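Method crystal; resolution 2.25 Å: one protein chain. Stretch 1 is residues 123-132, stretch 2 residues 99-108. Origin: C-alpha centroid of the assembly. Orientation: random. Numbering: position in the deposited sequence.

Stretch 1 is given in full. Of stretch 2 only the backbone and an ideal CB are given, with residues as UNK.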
# COMPACT_ATOMS: atom_id res chain seq x y z
N ASP B 123 -31.21 -20.72 -19.14
CA ASP B 123 -31.14 -20.71 -17.69
C ASP B 123 -29.71 -21.01 -17.22
O ASP B 123 -29.51 -21.78 -16.27
CB ASP B 123 -32.15 -21.70 -17.09
CG ASP B 123 -32.52 -21.36 -15.65
OD1 ASP B 123 -32.90 -20.20 -15.38
OD2 ASP B 123 -32.44 -22.26 -14.78
N ILE B 124 -28.73 -20.41 -17.89
CA ILE B 124 -27.34 -20.45 -17.45
C ILE B 124 -27.01 -19.11 -16.82
O ILE B 124 -27.31 -18.06 -17.38
CB ILE B 124 -26.35 -20.72 -18.61
CG1 ILE B 124 -26.68 -22.03 -19.33
CG2 ILE B 124 -24.91 -20.78 -18.09
CD1 ILE B 124 -26.80 -23.23 -18.43
N HIS B 125 -26.39 -19.17 -15.64
CA HIS B 125 -26.11 -17.98 -14.85
C HIS B 125 -24.67 -17.51 -15.06
O HIS B 125 -23.74 -18.30 -14.99
CB HIS B 125 -26.37 -18.27 -13.38
CG HIS B 125 -27.78 -18.68 -13.08
ND1 HIS B 125 -28.83 -17.78 -13.11
CD2 HIS B 125 -28.32 -19.88 -12.75
CE1 HIS B 125 -29.95 -18.41 -12.82
NE2 HIS B 125 -29.67 -19.68 -12.59
N ILE B 126 -24.51 -16.21 -15.31
CA ILE B 126 -23.20 -15.58 -15.43
C ILE B 126 -22.89 -14.77 -14.17
O ILE B 126 -23.77 -14.08 -13.63
CB ILE B 126 -23.12 -14.63 -16.64
CG1 ILE B 126 -22.96 -15.42 -17.94
CG2 ILE B 126 -21.95 -13.65 -16.50
CD1 ILE B 126 -21.58 -16.06 -18.11
N VAL B 127 -21.65 -14.86 -13.72
CA VAL B 127 -21.14 -14.08 -12.61
C VAL B 127 -19.76 -13.52 -12.99
O VAL B 127 -18.90 -14.27 -13.46
CB VAL B 127 -21.00 -14.97 -11.36
CG1 VAL B 127 -20.07 -14.33 -10.33
CG2 VAL B 127 -22.38 -15.25 -10.75
N ASP B 128 -19.56 -12.22 -12.81
CA ASP B 128 -18.22 -11.64 -12.94
C ASP B 128 -17.60 -11.57 -11.55
O ASP B 128 -18.14 -10.93 -10.65
CB ASP B 128 -18.20 -10.28 -13.65
CG ASP B 128 -19.15 -9.27 -13.04
OD1 ASP B 128 -20.21 -9.68 -12.51
OD2 ASP B 128 -18.85 -8.06 -13.10
N ALA B 129 -16.49 -12.28 -11.38
CA ALA B 129 -15.86 -12.44 -10.08
C ALA B 129 -14.35 -12.24 -10.19
O ALA B 129 -13.58 -13.16 -9.91
CB ALA B 129 -16.17 -13.83 -9.52
N PRO B 130 -13.93 -11.03 -10.61
CA PRO B 130 -12.50 -10.73 -10.63
C PRO B 130 -11.85 -10.94 -9.27
O PRO B 130 -12.52 -10.81 -8.24
CB PRO B 130 -12.44 -9.26 -11.05
CG PRO B 130 -13.81 -8.72 -10.78
CD PRO B 130 -14.72 -9.87 -11.07
N VAL B 131 -10.56 -11.26 -9.28
CA VAL B 131 -9.82 -11.57 -8.07
C VAL B 131 -8.61 -10.65 -7.87
O VAL B 131 -8.22 -9.92 -8.78
CB VAL B 131 -9.36 -13.04 -8.07
CG1 VAL B 131 -10.56 -13.97 -8.20
CG2 VAL B 131 -8.35 -13.29 -9.18
N SER B 132 -8.05 -10.73 -6.67
CA SER B 132 -6.96 -9.87 -6.19
C SER B 132 -6.54 -10.48 -4.83
O SER B 132 -7.40 -11.02 -4.14
CB SER B 132 -7.50 -8.45 -5.98
OG SER B 132 -6.50 -7.55 -5.52
N UNK B 99 -26.70 -24.11 -14.47
CA UNK B 99 -25.24 -24.00 -14.39
C UNK B 99 -24.81 -22.55 -14.14
O UNK B 99 -25.42 -21.62 -14.66
CB UNK B 99 -24.60 -24.52 -15.68
N UNK B 100 -23.76 -22.38 -13.33
CA UNK B 100 -23.18 -21.06 -13.09
C UNK B 100 -21.81 -20.96 -13.75
O UNK B 100 -20.99 -21.88 -13.64
CB UNK B 100 -23.07 -20.78 -11.59
N UNK B 101 -21.56 -19.85 -14.43
CA UNK B 101 -20.25 -19.56 -15.01
C UNK B 101 -19.66 -18.34 -14.32
O UNK B 101 -20.27 -17.27 -14.33
CB UNK B 101 -20.35 -19.33 -16.52
N UNK B 102 -18.49 -18.51 -13.72
CA UNK B 102 -17.79 -17.43 -13.02
C UNK B 102 -16.57 -16.97 -13.81
O UNK B 102 -15.66 -17.75 -14.05
CB UNK B 102 -17.37 -17.88 -11.62
N UNK B 103 -16.56 -15.69 -14.20
CA UNK B 103 -15.45 -15.12 -14.96
C UNK B 103 -14.50 -14.34 -14.04
O UNK B 103 -14.91 -13.39 -13.38
CB UNK B 103 -15.98 -14.21 -16.07
N UNK B 104 -13.24 -14.76 -14.01
CA UNK B 104 -12.25 -14.17 -13.10
C UNK B 104 -11.21 -13.27 -13.78
O UNK B 104 -10.54 -12.49 -13.11
CB UNK B 104 -11.52 -15.29 -12.36
N UNK B 105 -11.06 -13.39 -15.10
CA UNK B 105 -10.07 -12.59 -15.82
C UNK B 105 -10.68 -11.28 -16.30
O UNK B 105 -11.89 -11.06 -16.19
CB UNK B 105 -9.51 -13.37 -17.01
N UNK B 106 -9.83 -10.41 -16.85
CA UNK B 106 -10.24 -9.07 -17.22
C UNK B 106 -11.28 -9.06 -18.33
O UNK B 106 -11.10 -9.68 -19.38
CB UNK B 106 -9.02 -8.25 -17.65
N UNK B 107 -12.38 -8.36 -18.07
CA UNK B 107 -13.42 -8.09 -19.05
C UNK B 107 -13.90 -6.64 -18.88
O UNK B 107 -13.66 -6.03 -17.83
CB UNK B 107 -14.58 -9.08 -18.90
N UNK B 108 -14.54 -6.10 -19.91
CA UNK B 108 -15.22 -4.81 -19.80
C UNK B 108 -16.47 -5.04 -18.95
O UNK B 108 -16.96 -6.17 -18.88
CB UNK B 108 -15.57 -4.23 -21.17

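Stretch 2 runs parallel to stretch 1, and from 100 to 103 the two pair as neighbouring strands, so side chains fall alternately on the sheet face of His125 and Val127 and on that of Ile126 and Asp128.

At position 99 CA-to-CB points sideways, and the ideal CB lies 3.8 Å from Ile124 CD1. A compact residue with some apolar surface would suit, such as valine, threonine or alanine. It is Thr99, whose OG1 is hydrogen-bonded elsewhere in the structure; its backbone O accepts from His125 N at 2.8 Å.

Position 100, with extended phi/psi of -110/135, shares the face of His125 and Val127. A beta-branched or other apolar residue would meet carbon there. The residue is Val100, whose CG1 packs 4.1 Å from Val127 CG2.

Position 101 turns to the other face, where its ideal CB is 3.8 Å from Ile126 CD1 and 5.0 Å from Ile124 CG2. Two isoleucines leave an apolar site with no polar side chain close by, suited to valine, leucine or isoleucine. Ile101 fills it, reaching Ile124 CG2 with its CD1 at 4.0 Å. Ile101 N donates to His125 O at 2.7 Å, and Ile101 O accepts from Val127 N at 2.8 Å.

At position 102 the ideal CB lies 4.3 Å from Val127 O and 4.7 Å from Ala129 CB. Small or beta-branched apolar residues are plausible. Ala102 offers only its methyl, while its CA makes a CA-H...O contact with Val127 O at 3.4 Å.

Position 103 returns to the face of Ile126 and Asp128. An aliphatic chain could extend toward Ile126 CD1, so isoleucine, leucine or valine would suit. Ile103 does so, its CD1 4.4 Å from Ile126 CD1. Ile103 N donates to Val127 O, and Ile103 O accepts from Ala129 N, both at 2.8 Å.

Position 104 leaves the strand, with phi/psi of -107/-18. Its ideal CB is 3.8 Å from Ala129 O, an acceptor, and 4.5 Å from Val131 CG1. A donor with some apolar surface fits: histidine, asparagine or glutamine. His104 donates from ND1 to Ala129 O at 2.8 Å, with the oxygen near the ring plane. A water bridges His104 O and Val131 N.

Positions 105 and 106 point away, leaving the choice open: Ser105 and Thr106. Position 107 points back toward stretch 1, where a long aliphatic chain could reach; Ile107 CD1 comes 4.1 Å from Asp128 CB. Position 108 is out of reach and holds Ser108.

Stretch 2 (99-108) TVIAIHSTIS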
# COMPACT_ATOMS: atom_id res chain seq x y z
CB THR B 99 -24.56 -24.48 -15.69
OG1 THR B 99 -24.88 -25.86 -15.92
CG2 THR B 99 -23.05 -24.33 -15.61
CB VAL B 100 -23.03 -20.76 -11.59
CG1 VAL B 100 -22.52 -19.34 -11.38
CG2 VAL B 100 -24.36 -20.97 -10.86
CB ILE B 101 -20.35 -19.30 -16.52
CG1 ILE B 101 -21.00 -20.49 -17.23
CG2 ILE B 101 -18.97 -19.01 -17.11
CD1 ILE B 101 -21.03 -20.37 -18.74
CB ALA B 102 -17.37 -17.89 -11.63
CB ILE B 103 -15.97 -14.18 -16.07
CG1 ILE B 103 -17.00 -14.90 -16.95
CG2 ILE B 103 -14.81 -13.69 -16.93
CD1 ILE B 103 -17.74 -13.98 -17.89
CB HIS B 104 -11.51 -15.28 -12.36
CG HIS B 104 -12.41 -16.22 -11.62
ND1 HIS B 104 -13.19 -15.82 -10.55
CD2 HIS B 104 -12.66 -17.54 -11.79
CE1 HIS B 104 -13.87 -16.85 -10.10
NE2 HIS B 104 -13.57 -17.90 -10.83
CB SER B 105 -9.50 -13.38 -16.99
OG SER B 105 -10.53 -13.90 -17.81
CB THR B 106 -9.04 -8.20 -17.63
OG1 THR B 106 -8.09 -8.17 -16.55
CG2 THR B 106 -9.48 -6.78 -17.94
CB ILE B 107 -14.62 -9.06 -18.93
CG1 ILE B 107 -15.24 -9.01 -17.53
CG2 ILE B 107 -14.17 -10.48 -19.27
CD1 ILE B 107 -16.30 -10.07 -17.28
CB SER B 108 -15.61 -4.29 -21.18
OG SER B 108 -16.59 -5.12 -21.78
O HOH W 1 -9.22 -10.68 -11.73
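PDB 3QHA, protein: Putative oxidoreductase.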